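PDB 3UMB: dehalogenase-like hydrolase from Ralstonia solanacearum, which probably catalyses the hydrolytic dehalogenation of small (S)-2-haloalkanoic acids to the corresponding (R)-2-hydroxyalkanoic acids, with release of a halide ion. Local coordinates for residues A188-F193 / L208-A213; I175-S180 / F193-I198; F142-S147 / P165-V170; R109-M114 / D221-V226. All blocks are in the same frame, centred on the assembly; numbering follows the deposited sequence.

Overall arrangement
Interaction 2 is the buried one, a parallel strand pair held by backbone hydrogen bonds in the sheet of this HAD-like fold; interactions 1 and 3 are at the surface and interaction 4 is partly buried. Interaction 1, which the second subunit also reaches, packs the end of helix 182-191, which joins those two strands, against a later loop through apolar contacts and a water; it shares Phe193 with interaction 2 and touches it through Thr189 and Thr195. In interaction 3 the edge strand 144-147 meets helix 163-168 through ring contacts. Interaction 4 joins two helices by aliphatic packing, and its Leu222 reaches strand 175-179 of interaction 2. A long, weak ion pair between Asp143 and Arg112 links interactions 3 and 4.

Interaction 1: residues A188-F193 / L208-A213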
loop_
_atom_site.group_PDB
_atom_site.type_symbol
_atom_site.label_atom_id
_atom_site.label_comp_id
_atom_site.label_asym_id
_atom_site.label_seq_id
_atom_site.Cartn_x
_atom_site.Cartn_y
_atom_site.Cartn_z
ATOM N N ALA A 188 -11.081 -6.961 7.726
ATOM C CA ALA A 188 -12.038 -7.114 8.820
ATOM C C ALA A 188 -12.493 -8.539 8.974
ATOM O O ALA A 188 -12.688 -9.002 10.088
ATOM C CB ALA A 188 -13.188 -6.208 8.648
ATOM N N THR A 189 -12.631 -9.253 7.872
ATOM C CA THR A 189 -13.021 -10.635 7.921
ATOM C C THR A 189 -11.955 -11.480 8.593
ATOM O O THR A 189 -12.267 -12.440 9.315
ATOM C CB THR A 189 -13.273 -11.174 6.498
ATOM O OG1 THR A 189 -14.139 -10.267 5.792
ATOM C CG2 THR A 189 -13.885 -12.576 6.516
ATOM N N TRP A 190 -10.683 -11.159 8.339
ATOM C CA TRP A 190 -9.544 -11.813 9.011
ATOM C C TRP A 190 -9.635 -11.549 10.515
ATOM O O TRP A 190 -9.387 -12.391 11.313
ATOM C CB TRP A 190 -8.184 -11.237 8.501
ATOM C CG TRP A 190 -7.631 -11.802 7.211
ATOM C CD1 TRP A 190 -7.871 -13.041 6.667
ATOM C CD2 TRP A 190 -6.684 -11.168 6.329
ATOM N NE1 TRP A 190 -7.182 -13.190 5.487
ATOM C CE2 TRP A 190 -6.427 -12.066 5.273
ATOM C CE3 TRP A 190 -6.055 -9.915 6.314
ATOM C CZ2 TRP A 190 -5.582 -11.749 4.229
ATOM C CZ3 TRP A 190 -5.217 -9.606 5.268
ATOM C CH2 TRP A 190 -4.984 -10.519 4.245
ATOM N N HIS A 191 -9.971 -10.356 10.912
ATOM C CA HIS A 191 -10.031 -10.078 12.345
ATOM C C HIS A 191 -11.167 -10.835 13.053
ATOM O O HIS A 191 -11.126 -11.038 14.253
ATOM C CB HIS A 191 -10.177 -8.586 12.564
ATOM C CG HIS A 191 -10.029 -8.152 13.994
ATOM N ND1 HIS A 191 -8.816 -8.155 14.650
ATOM C CD2 HIS A 191 -10.934 -7.685 14.884
ATOM C CE1 HIS A 191 -8.981 -7.687 15.874
ATOM N NE2 HIS A 191 -10.257 -7.400 16.045
ATOM N N GLY A 192 -12.163 -11.267 12.289
ATOM C CA GLY A 192 -13.281 -12.065 12.806
ATOM C C GLY A 192 -14.651 -11.374 12.794
ATOM O O GLY A 192 -15.570 -11.873 13.438
ATOM N N PHE A 193 -14.797 -10.234 12.123
ATOM C CA PHE A 193 -16.122 -9.592 11.996
ATOM C C PHE A 193 -16.965 -10.297 10.970
ATOM O O PHE A 193 -16.456 -10.964 10.079
ATOM C CB PHE A 193 -16.057 -8.145 11.508
ATOM C CG PHE A 193 -15.329 -7.212 12.418
ATOM C CD1 PHE A 193 -16.000 -6.515 13.412
ATOM C CD2 PHE A 193 -13.952 -6.995 12.259
ATOM C CE1 PHE A 193 -15.319 -5.635 14.252
ATOM C CE2 PHE A 193 -13.286 -6.110 13.071
ATOM C CZ PHE A 193 -13.973 -5.418 14.077
ATOM N N LEU A 208 -7.158 -12.101 -1.959
ATOM C CA LEU A 208 -6.552 -12.193 -0.619
ATOM C C LEU A 208 -6.861 -13.521 0.079
ATOM O O LEU A 208 -6.551 -13.669 1.249
ATOM C CB LEU A 208 -6.956 -10.999 0.267
ATOM C CG LEU A 208 -6.331 -9.618 -0.093
ATOM C CD1 LEU A 208 -7.078 -8.471 0.608
ATOM C CD2 LEU A 208 -4.873 -9.491 0.184
ATOM N N ASP A 209 -7.448 -14.483 -0.634
ATOM C CA ASP A 209 -7.833 -15.805 -0.061
ATOM C C ASP A 209 -8.853 -15.710 1.083
ATOM O O ASP A 209 -8.910 -16.559 1.978
ATOM C CB ASP A 209 -6.602 -16.592 0.411
ATOM C CG ASP A 209 -5.642 -16.875 -0.705
ATOM O OD1 ASP A 209 -6.000 -17.680 -1.586
ATOM O OD2 ASP A 209 -4.535 -16.289 -0.708
ATOM N N VAL A 210 -9.654 -14.659 1.051
ATOM C CA VAL A 210 -10.680 -14.422 2.068
ATOM C C VAL A 210 -11.741 -13.586 1.364
ATOM O O VAL A 210 -11.443 -12.885 0.401
ATOM C CB VAL A 210 -10.100 -13.684 3.297
ATOM C CG1 VAL A 210 -9.581 -12.279 2.913
ATOM C CG2 VAL A 210 -11.122 -13.591 4.437
ATOM N N ALA A 211 -12.984 -13.707 1.810
ATOM C CA ALA A 211 -14.107 -12.931 1.242
ATOM C C ALA A 211 -15.053 -12.454 2.358
ATOM O O ALA A 211 -15.322 -13.149 3.307
ATOM C CB ALA A 211 -14.866 -13.761 0.142
ATOM N N PRO A 212 -15.558 -11.245 2.243
ATOM C CA PRO A 212 -16.566 -10.825 3.190
ATOM C C PRO A 212 -17.824 -11.727 3.187
ATOM O O PRO A 212 -18.008 -12.523 2.277
ATOM C CB PRO A 212 -16.925 -9.437 2.698
ATOM C CG PRO A 212 -16.631 -9.472 1.235
ATOM C CD PRO A 212 -15.415 -10.300 1.130
ATOM N N ALA A 213 -18.664 -11.585 4.202
ATOM C CA ALA A 213 -19.835 -12.416 4.344
ATOM C C ALA A 213 -20.743 -12.200 3.124
ATOM O O ALA A 213 -21.158 -13.183 2.492
ATOM C CB ALA A 213 -20.580 -12.082 5.665
HETATM O O HOH W 1 -6.678 -15.470 3.773
#
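Trp190 leans from the last turn of helix 182-191 onto Val210 and Leu208. Its CG stands anti to the carbonyl carbon (chi1 -83°), and beyond CB the indole meets the loop atom by atom. Trp190 CD1 lies 4.0 Å from Val210 CG2. Trp190 NE1 comes within 3.6 Å of Val210 CG1, and CE2 is also in contact with this methyl. Farther out, Trp190 CZ2 lies 3.7 Å from Leu208 O, and at the tip CH2 touches Leu208 CD2, the two side chains crossing at about a right angle. The N-H is satisfied by a water in the ring plane, 2.9 Å from Trp190 NE1, which in turn donates to Leu208 O and, weakly, to Asp209 O, so that one solvent molecule ties the indole to two carbonyls. One residue earlier, Thr189 CG2 packs 3.6 Å from Val210 CG2, while Thr189 OG1 is hydrogen-bonded to Ala185 O and to Thr195 OG1. The helix closes in a Schellman motif, with Gly192 at positive phi as the C-prime residue. At the dimer interface His60 of the second subunit stacks on Trp190, and Asp209 forms salt bridges with Lys62 and Arg51 of that subunit. The loop lies against the end of helix 182-191 on its way to edge strand 214-216, with Pro212 resting on Thr195 and Trp197 of strand 194-198.

Interaction 2: residues I175-S180 / F193-I198; sequences ILFVSS and FTTFWI
Phe177 turns CG anti to its backbone N (chi1 -177°), whereas Phe193 sets CG beside its own N (chi1 -62°), and the two rings meet obliquely with centroids 5.3 Å apart. The two rings belong to a beta-alpha-beta crossover, Phe177 in its first strand and Phe193 just ahead of its second; strands 175-179 and 194-198 run parallel, joined by helix 182-191. The ladder alternates: Phe177 N donates to Thr194 O at 2.7 Å, Phe196 N to Phe177 O at 2.8 Å, and Ile198 N to Ser179 O at 2.9 Å. Phe177 and Thr195 face helix 182-191; Leu176, Val178 and Phe196 face Leu222 of helix 219-227. On the latter face Leu176 CD1 comes 3.2 Å from Thr194 O, and Val178 CG1 packs 3.7 Å from Ile198 CD1. Ser179 OG is hydrogen-bonded to Asp10 OD2 and Asp184 OD2. Where the strands end, Trp197 NE1 reaches Ser180 O at 3.0 Å; the carbonyl oxygen lies in the indole plane, yet the donor stands above the carbonyl plane.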
loop_
_atom_site.group_PDB
_atom_site.type_symbol
_atom_site.label_atom_id
_atom_site.label_comp_id
_atom_site.label_asym_id
_atom_site.label_seq_id
_atom_site.Cartn_x
_atom_site.Cartn_y
_atom_site.Cartn_z
ATOM N N ILE A 175 -20.342 -8.072 15.518
ATOM C CA ILE A 175 -20.413 -6.745 14.901
ATOM C C ILE A 175 -20.437 -6.970 13.400
ATOM O O ILE A 175 -19.708 -7.811 12.885
ATOM C CB ILE A 175 -19.231 -5.841 15.337
ATOM C CG1 ILE A 175 -19.253 -5.666 16.866
ATOM C CG2 ILE A 175 -19.285 -4.469 14.658
ATOM C CD1 ILE A 175 -18.195 -4.707 17.426
ATOM N N LEU A 176 -21.340 -6.275 12.710
ATOM C CA LEU A 176 -21.291 -6.227 11.251
ATOM C C LEU A 176 -20.398 -5.054 10.845
ATOM O O LEU A 176 -20.653 -3.883 11.182
ATOM C CB LEU A 176 -22.669 -6.092 10.603
ATOM C CG LEU A 176 -22.623 -6.030 9.064
ATOM C CD1 LEU A 176 -22.058 -7.320 8.430
ATOM C CD2 LEU A 176 -24.008 -5.709 8.510
ATOM N N PHE A 177 -19.352 -5.396 10.103
ATOM C CA PHE A 177 -18.376 -4.424 9.661
ATOM C C PHE A 177 -18.646 -4.092 8.202
ATOM O O PHE A 177 -18.622 -4.967 7.337
ATOM C CB PHE A 177 -16.970 -4.985 9.829
ATOM C CG PHE A 177 -15.916 -4.004 9.465
ATOM C CD1 PHE A 177 -15.436 -3.107 10.404
ATOM C CD2 PHE A 177 -15.465 -3.907 8.141
ATOM C CE1 PHE A 177 -14.483 -2.141 10.031
ATOM C CE2 PHE A 177 -14.536 -2.963 7.762
ATOM C CZ PHE A 177 -14.012 -2.080 8.702
ATOM N N VAL A 178 -18.863 -2.815 7.936
ATOM C CA VAL A 178 -19.204 -2.321 6.609
ATOM C C VAL A 178 -18.140 -1.378 6.073
ATOM O O VAL A 178 -17.778 -0.400 6.727
ATOM C CB VAL A 178 -20.543 -1.558 6.650
ATOM C CG1 VAL A 178 -20.911 -1.029 5.241
ATOM C CG2 VAL A 178 -21.641 -2.474 7.218
ATOM N N SER A 179 -17.619 -1.708 4.893
ATOM C CA SER A 179 -16.632 -0.847 4.172
ATOM C C SER A 179 -16.860 -0.815 2.673
ATOM O O SER A 179 -17.357 -1.763 2.113
ATOM C CB SER A 179 -15.210 -1.362 4.371
ATOM O OG SER A 179 -14.310 -0.343 3.913
ATOM N N SER A 180 -16.495 0.291 2.043
ATOM C CA SER A 180 -16.391 0.342 0.591
ATOM C C SER A 180 -15.117 -0.212 -0.001
ATOM O O SER A 180 -15.025 -0.440 -1.207
ATOM C CB SER A 180 -16.454 1.768 0.137
ATOM O OG SER A 180 -17.807 2.054 0.044
ATOM N N PHE A 193 -14.797 -10.234 12.123
ATOM C CA PHE A 193 -16.122 -9.592 11.996
ATOM C C PHE A 193 -16.965 -10.297 10.970
ATOM O O PHE A 193 -16.456 -10.964 10.079
ATOM C CB PHE A 193 -16.057 -8.145 11.508
ATOM C CG PHE A 193 -15.329 -7.212 12.418
ATOM C CD1 PHE A 193 -16.000 -6.515 13.412
ATOM C CD2 PHE A 193 -13.952 -6.995 12.259
ATOM C CE1 PHE A 193 -15.319 -5.635 14.252
ATOM C CE2 PHE A 193 -13.286 -6.110 13.071
ATOM C CZ PHE A 193 -13.973 -5.418 14.077
ATOM N N THR A 194 -18.271 -10.108 11.077
ATOM C CA THR A 194 -19.152 -10.368 9.942
ATOM C C THR A 194 -19.010 -9.121 9.111
ATOM O O THR A 194 -19.213 -8.019 9.613
ATOM C CB THR A 194 -20.661 -10.491 10.339
ATOM O OG1 THR A 194 -20.812 -11.464 11.377
ATOM C CG2 THR A 194 -21.504 -10.889 9.113
ATOM N N THR A 195 -18.659 -9.263 7.844
ATOM C CA THR A 195 -18.430 -8.078 7.056
ATOM C C THR A 195 -19.324 -7.998 5.808
ATOM O O THR A 195 -19.638 -9.005 5.175
ATOM C CB THR A 195 -16.958 -8.025 6.614
ATOM O OG1 THR A 195 -16.732 -9.096 5.720
ATOM C CG2 THR A 195 -16.022 -8.170 7.783
ATOM N N PHE A 196 -19.650 -6.769 5.436
ATOM C CA PHE A 196 -20.354 -6.488 4.223
ATOM C C PHE A 196 -19.537 -5.480 3.410
ATOM O O PHE A 196 -19.141 -4.446 3.929
ATOM C CB PHE A 196 -21.722 -5.876 4.557
ATOM C CG PHE A 196 -22.581 -5.631 3.350
ATOM C CD1 PHE A 196 -23.481 -6.619 2.910
ATOM C CD2 PHE A 196 -22.495 -4.430 2.647
ATOM C CE1 PHE A 196 -24.263 -6.424 1.785
ATOM C CE2 PHE A 196 -23.303 -4.222 1.495
ATOM C CZ PHE A 196 -24.186 -5.229 1.078
ATOM N N TRP A 197 -19.356 -5.749 2.118
ATOM C CA TRP A 197 -18.595 -4.879 1.244
ATOM C C TRP A 197 -19.518 -4.101 0.307
ATOM O O TRP A 197 -20.163 -4.698 -0.568
ATOM C CB TRP A 197 -17.604 -5.741 0.438
ATOM C CG TRP A 197 -16.768 -4.980 -0.554
ATOM C CD1 TRP A 197 -16.316 -3.696 -0.450
ATOM C CD2 TRP A 197 -16.245 -5.487 -1.793
ATOM N NE1 TRP A 197 -15.560 -3.354 -1.575
ATOM C CE2 TRP A 197 -15.509 -4.443 -2.407
ATOM C CE3 TRP A 197 -16.326 -6.721 -2.442
ATOM C CZ2 TRP A 197 -14.872 -4.606 -3.618
ATOM C CZ3 TRP A 197 -15.697 -6.864 -3.662
ATOM C CH2 TRP A 197 -14.967 -5.821 -4.219
ATOM N N ILE A 198 -19.544 -2.779 0.459
ATOM C CA ILE A 198 -20.250 -1.914 -0.467
ATOM C C ILE A 198 -19.316 -1.664 -1.627
ATOM O O ILE A 198 -18.512 -0.764 -1.616
ATOM C CB ILE A 198 -20.792 -0.581 0.169
ATOM C CG1 ILE A 198 -21.582 -0.883 1.442
ATOM C CG2 ILE A 198 -21.730 0.153 -0.846
ATOM C CD1 ILE A 198 -22.276 0.291 2.107
#

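Interaction 3: residues F142-S147 / P165-V170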
loop_
_atom_site.group_PDB
_atom_site.type_symbol
_atom_site.label_atom_id
_atom_site.label_comp_id
_atom_site.label_asym_id
_atom_site.label_seq_id
_atom_site.Cartn_x
_atom_site.Cartn_y
_atom_site.Cartn_z
ATOM N N PHE A 142 -24.823 7.649 15.536
ATOM C CA PHE A 142 -23.718 6.831 16.055
ATOM C C PHE A 142 -23.488 6.968 17.571
ATOM O O PHE A 142 -23.174 8.039 18.111
ATOM C CB PHE A 142 -22.412 7.132 15.312
ATOM C CG PHE A 142 -22.520 6.975 13.835
ATOM C CD1 PHE A 142 -22.874 5.769 13.287
ATOM C CD2 PHE A 142 -22.280 8.032 13.001
ATOM C CE1 PHE A 142 -23.000 5.612 11.920
ATOM C CE2 PHE A 142 -22.400 7.891 11.629
ATOM C CZ PHE A 142 -22.760 6.682 11.089
ATOM N N ASP A 143 -23.612 5.831 18.233
ATOM C CA ASP A 143 -23.104 5.655 19.585
ATOM C C ASP A 143 -21.587 5.951 19.684
ATOM O O ASP A 143 -21.168 6.759 20.520
ATOM C CB ASP A 143 -23.412 4.242 20.058
ATOM C CG ASP A 143 -24.900 3.991 20.195
ATOM O OD1 ASP A 143 -25.698 4.725 19.560
ATOM O OD2 ASP A 143 -25.279 3.053 20.939
ATOM N N HIS A 144 -20.771 5.331 18.821
ATOM C CA HIS A 144 -19.306 5.524 18.879
ATOM C C HIS A 144 -18.751 5.986 17.540
ATOM O O HIS A 144 -19.115 5.477 16.507
ATOM C CB HIS A 144 -18.610 4.235 19.319
ATOM C CG HIS A 144 -19.175 3.613 20.570
ATOM N ND1 HIS A 144 -18.799 4.015 21.840
ATOM C CD2 HIS A 144 -20.059 2.596 20.743
ATOM C CE1 HIS A 144 -19.427 3.271 22.736
ATOM N NE2 HIS A 144 -20.196 2.402 22.099
ATOM N N VAL A 145 -17.890 6.990 17.582
ATOM C CA VAL A 145 -17.214 7.515 16.413
ATOM C C VAL A 145 -15.719 7.328 16.746
ATOM O O VAL A 145 -15.144 8.065 17.578
ATOM C CB VAL A 145 -17.629 8.978 16.132
ATOM C CG1 VAL A 145 -16.673 9.675 15.152
ATOM C CG2 VAL A 145 -19.065 9.039 15.587
ATOM N N LEU A 146 -15.125 6.299 16.135
ATOM C CA LEU A 146 -13.796 5.808 16.505
ATOM C C LEU A 146 -12.721 6.118 15.428
ATOM O O LEU A 146 -12.961 6.072 14.232
ATOM C CB LEU A 146 -13.872 4.299 16.814
ATOM C CG LEU A 146 -14.990 3.859 17.797
ATOM C CD1 LEU A 146 -15.257 2.422 17.681
ATOM C CD2 LEU A 146 -14.632 4.193 19.262
ATOM N N SER A 147 -11.539 6.471 15.900
ATOM C CA SER A 147 -10.406 6.808 15.065
ATOM C C SER A 147 -9.235 5.942 15.442
ATOM O O SER A 147 -8.959 5.743 16.620
ATOM C CB SER A 147 -10.022 8.247 15.307
ATOM O OG SER A 147 -8.777 8.574 14.721
ATOM N N PRO A 165 -14.723 -3.883 18.695
ATOM C CA PRO A 165 -15.162 -4.728 19.801
ATOM C C PRO A 165 -15.055 -4.036 21.165
ATOM O O PRO A 165 -16.010 -4.122 21.945
ATOM C CB PRO A 165 -14.257 -5.933 19.688
ATOM C CG PRO A 165 -14.075 -6.048 18.170
ATOM C CD PRO A 165 -13.858 -4.626 17.764
ATOM N N ARG A 166 -13.968 -3.291 21.419
ATOM C CA ARG A 166 -13.778 -2.652 22.728
ATOM C C ARG A 166 -14.824 -1.687 23.049
ATOM O O ARG A 166 -15.364 -1.746 24.129
ATOM C CB ARG A 166 -12.477 -1.871 22.857
ATOM C CG ARG A 166 -11.402 -2.685 23.526
ATOM C CD ARG A 166 -10.445 -1.820 24.378
ATOM N NE ARG A 166 -9.726 -0.839 23.590
ATOM C CZ ARG A 166 -8.914 -1.146 22.608
ATOM N NH1 ARG A 166 -8.713 -2.418 22.274
ATOM N NH2 ARG A 166 -8.264 -0.188 21.981
ATOM N N ALA A 167 -15.061 -0.739 22.146
ATOM C CA ALA A 167 -16.077 0.305 22.369
ATOM C C ALA A 167 -17.521 -0.257 22.540
ATOM O O ALA A 167 -18.289 0.277 23.327
ATOM C CB ALA A 167 -16.043 1.332 21.260
ATOM N N PHE A 168 -17.851 -1.328 21.814
ATOM C CA PHE A 168 -19.218 -1.871 21.796
ATOM C C PHE A 168 -19.501 -2.930 22.867
ATOM O O PHE A 168 -20.658 -3.279 23.069
ATOM C CB PHE A 168 -19.578 -2.396 20.387
ATOM C CG PHE A 168 -19.962 -1.282 19.439
ATOM C CD1 PHE A 168 -21.279 -0.890 19.309
ATOM C CD2 PHE A 168 -18.980 -0.545 18.783
ATOM C CE1 PHE A 168 -21.613 0.175 18.490
ATOM C CE2 PHE A 168 -19.308 0.521 17.979
ATOM C CZ PHE A 168 -20.623 0.886 17.828
ATOM N N GLY A 169 -18.447 -3.430 23.517
ATOM C CA GLY A 169 -18.553 -4.424 24.548
ATOM C C GLY A 169 -18.984 -5.765 24.007
ATOM O O GLY A 169 -19.463 -6.592 24.775
ATOM N N VAL A 170 -18.800 -5.992 22.697
ATOM C CA VAL A 170 -19.128 -7.271 22.041
ATOM C C VAL A 170 -17.938 -7.831 21.234
ATOM O O VAL A 170 -17.086 -7.071 20.789
ATOM C CB VAL A 170 -20.374 -7.143 21.109
ATOM C CG1 VAL A 170 -21.590 -6.620 21.909
ATOM C CG2 VAL A 170 -20.099 -6.234 19.922
#
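His144 drives the edge of its imidazole onto the face of Phe168, with His144 CD2 over the centre of the phenyl ring and 3.4 Å from Phe168 CZ. The ring planes stand at 69° in a T-shaped (edge-to-face) pair; His144 CG, anti to the carbonyl carbon (chi1 -51°), carries the ring toward the helix. A face of the same imidazole receives the methyl of Ala167, whose CB makes a CH-pi contact 4.0 Å from the ring centroid. His144 NE2 also comes 3.1 Å from Ala167 O, at an angle too poor for a hydrogen bond. Leu146 completes the close part, with Leu146 CD1 and CD2 each 3.8 Å from Ala167 CB. Elsewhere the fit is looser: Leu146 CD1 stays 4.5 Å from Phe168 CE2, and exposed Asp143 reaches Arg112 in a long, weak ion pair. Phe168 also packs on Ala6, Val8 and Ile175 of the central strands. Strand 144-147 is an outermost strand of the parallel sheet, and the chain leaving it passes through helix 163-168 before entering strand 175-179, beyond strands 118-122 and 6-9. This switch across the sheet, with strand order 3-2-1-4-5, is the Rossmann-like topology characteristic of the HAD superfamily.

Interaction 4: residues R109-M114 / D221-V226; sequences RQLREM and DLLQFV
Leu111 and Leu223 bring the two helical segments closest, their CA atoms 7.4 Å apart. Residues 109-112 lie in the C-terminal part of helix 104-112, and the chain then runs on to strand 118-122, while 221-226 lies within helix 219-227 near the end of the chain. Leu223, buried like Leu111, carries the contact. With CG anti to its backbone N (chi1 -160°), it slides past Leu111 in the opposite direction, and Leu223 CD1 rests 3.6 Å from Leu111 CD2. The other branch, Leu223 CD2, meets the flat amide of exposed Gln110, lying 3.3 Å from Gln110 OE1 and 3.6 Å from Gln110 NE2, with the two side chains crossing at about a right angle. Gln110 NE2 also makes a weak hydrogen bond to Pro106 O. Both helices belong to a layer that flanks the parallel sheet of the HAD-like core; from helix 219-227, Leu222 packs on Leu176, Val178 and Phe196, and Phe225 meets the ring of Phe196. Val226 extends the apolar seam along its helix: Val226 CG2 lies 3.9 Å from Leu111 CD2, and Val226 CG1 takes the terminal CE of exposed Met114, a selenomethionine in the crystallised protein, at 4.0 Å.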
loop_
_atom_site.group_PDB
_atom_site.type_symbol
_atom_site.label_atom_id
_atom_site.label_comp_id
_atom_site.label_asym_id
_atom_site.label_seq_id
_atom_site.Cartn_x
_atom_site.Cartn_y
_atom_site.Cartn_z
ATOM N N ARG A 109 -31.508 4.636 9.649
ATOM C CA ARG A 109 -32.700 4.622 10.495
ATOM C C ARG A 109 -33.404 3.271 10.523
ATOM O O ARG A 109 -33.704 2.792 11.607
ATOM C CB ARG A 109 -33.635 5.766 10.131
ATOM C CG ARG A 109 -33.077 7.082 10.647
ATOM C CD ARG A 109 -33.530 8.314 9.856
ATOM N NE ARG A 109 -32.994 9.530 10.482
ATOM C CZ ARG A 109 -33.093 10.766 9.986
ATOM N NH1 ARG A 109 -33.718 10.982 8.824
ATOM N NH2 ARG A 109 -32.554 11.794 10.660
ATOM N N GLN A 110 -33.614 2.619 9.376
ATOM C CA GLN A 110 -34.195 1.250 9.383
ATOM C C GLN A 110 -33.372 0.211 10.206
ATOM O O GLN A 110 -33.858 -0.869 10.522
ATOM C CB GLN A 110 -34.414 0.744 7.949
ATOM C CG GLN A 110 -35.731 1.232 7.286
ATOM C CD GLN A 110 -35.597 1.464 5.765
ATOM O OE1 GLN A 110 -36.029 0.634 4.963
ATOM N NE2 GLN A 110 -34.994 2.598 5.373
ATOM N N LEU A 111 -32.120 0.562 10.525
ATOM C CA LEU A 111 -31.217 -0.243 11.381
ATOM C C LEU A 111 -31.292 0.204 12.848
ATOM O O LEU A 111 -31.398 -0.636 13.735
ATOM C CB LEU A 111 -29.756 -0.139 10.903
ATOM C CG LEU A 111 -29.416 -0.511 9.455
ATOM C CD1 LEU A 111 -28.028 0.033 9.092
ATOM C CD2 LEU A 111 -29.511 -2.014 9.261
ATOM N N ARG A 112 -31.195 1.517 13.090
ATOM C CA ARG A 112 -31.378 2.083 14.428
ATOM C C ARG A 112 -32.708 1.612 14.985
ATOM O O ARG A 112 -32.809 1.234 16.158
ATOM C CB ARG A 112 -31.398 3.616 14.397
ATOM C CG ARG A 112 -30.059 4.260 14.231
ATOM C CD ARG A 112 -29.794 5.226 15.356
ATOM N NE ARG A 112 -29.544 4.512 16.618
ATOM C CZ ARG A 112 -29.377 5.095 17.808
ATOM N NH1 ARG A 112 -29.153 4.341 18.885
ATOM N NH2 ARG A 112 -29.431 6.426 17.931
ATOM N N GLU A 113 -33.725 1.625 14.113
ATOM C CA GLU A 113 -35.077 1.262 14.506
ATOM C C GLU A 113 -35.190 -0.248 14.748
ATOM O O GLU A 113 -35.907 -0.657 15.667
ATOM C CB GLU A 113 -36.126 1.797 13.497
ATOM C CG GLU A 113 -36.114 3.356 13.222
ATOM C CD GLU A 113 -35.121 4.192 14.096
ATOM O OE1 GLU A 113 -34.372 5.061 13.541
ATOM O OE2 GLU A 113 -35.102 3.990 15.340
HETATM N N MSE A 114 -34.466 -1.078 13.990
HETATM C CA MSE A 114 -34.424 -2.536 14.310
HETATM C C MSE A 114 -33.433 -2.907 15.445
HETATM O O MSE A 114 -32.969 -4.050 15.531
HETATM C CB MSE A 114 -34.227 -3.415 13.054
HETATM C CG MSE A 114 -33.091 -3.011 12.139
HETATM SE SE MSE A 114 -33.007 -4.031 10.470
HETATM C CE MSE A 114 -33.005 -5.891 11.183
ATOM N N ASP A 221 -28.416 -2.052 -0.439
ATOM C CA ASP A 221 -28.151 -3.491 -0.453
ATOM C C ASP A 221 -27.751 -3.996 0.927
ATOM O O ASP A 221 -28.061 -5.145 1.264
ATOM C CB ASP A 221 -27.104 -3.891 -1.493
ATOM C CG ASP A 221 -27.619 -3.775 -2.919
ATOM O OD1 ASP A 221 -28.823 -4.053 -3.173
ATOM O OD2 ASP A 221 -26.806 -3.395 -3.786
ATOM N N LEU A 222 -27.069 -3.159 1.717
ATOM C CA LEU A 222 -26.620 -3.560 3.065
ATOM C C LEU A 222 -27.815 -3.805 3.987
ATOM O O LEU A 222 -27.871 -4.817 4.697
ATOM C CB LEU A 222 -25.687 -2.514 3.699
ATOM C CG LEU A 222 -25.611 -2.648 5.238
ATOM C CD1 LEU A 222 -24.861 -3.874 5.680
ATOM C CD2 LEU A 222 -25.028 -1.439 5.870
ATOM N N LEU A 223 -28.751 -2.850 3.972
ATOM C CA LEU A 223 -30.074 -2.994 4.615
ATOM C C LEU A 223 -30.744 -4.303 4.210
ATOM O O LEU A 223 -31.184 -5.061 5.083
ATOM C CB LEU A 223 -30.972 -1.810 4.250
ATOM C CG LEU A 223 -32.185 -1.513 5.145
ATOM C CD1 LEU A 223 -31.883 -1.554 6.652
ATOM C CD2 LEU A 223 -32.797 -0.148 4.748
ATOM N N GLN A 224 -30.805 -4.576 2.900
ATOM C CA GLN A 224 -31.403 -5.822 2.396
ATOM C C GLN A 224 -30.863 -6.954 3.269
ATOM O O GLN A 224 -31.615 -7.711 3.869
ATOM C CB GLN A 224 -31.016 -6.109 0.926
ATOM C CG GLN A 224 -32.039 -5.843 -0.204
ATOM C CD GLN A 224 -31.605 -6.469 -1.599
ATOM O OE1 GLN A 224 -30.739 -5.932 -2.325
ATOM N NE2 GLN A 224 -32.231 -7.601 -1.957
ATOM N N PHE A 225 -29.532 -7.008 3.353
ATOM C CA PHE A 225 -28.787 -8.162 3.880
ATOM C C PHE A 225 -28.991 -8.400 5.367
ATOM O O PHE A 225 -29.106 -9.554 5.805
ATOM C CB PHE A 225 -27.288 -7.978 3.552
ATOM C CG PHE A 225 -26.347 -8.737 4.447
ATOM C CD1 PHE A 225 -25.892 -9.999 4.093
ATOM C CD2 PHE A 225 -25.881 -8.169 5.620
ATOM C CE1 PHE A 225 -25.016 -10.690 4.904
ATOM C CE2 PHE A 225 -24.986 -8.864 6.440
ATOM C CZ PHE A 225 -24.564 -10.118 6.080
ATOM N N VAL A 226 -28.999 -7.316 6.135
ATOM C CA VAL A 226 -29.238 -7.398 7.571
ATOM C C VAL A 226 -30.646 -8.008 7.803
ATOM O O VAL A 226 -30.792 -9.096 8.401
ATOM C CB VAL A 226 -29.136 -5.983 8.259
ATOM C CG1 VAL A 226 -29.252 -6.117 9.781
ATOM C CG2 VAL A 226 -27.833 -5.276 7.900
#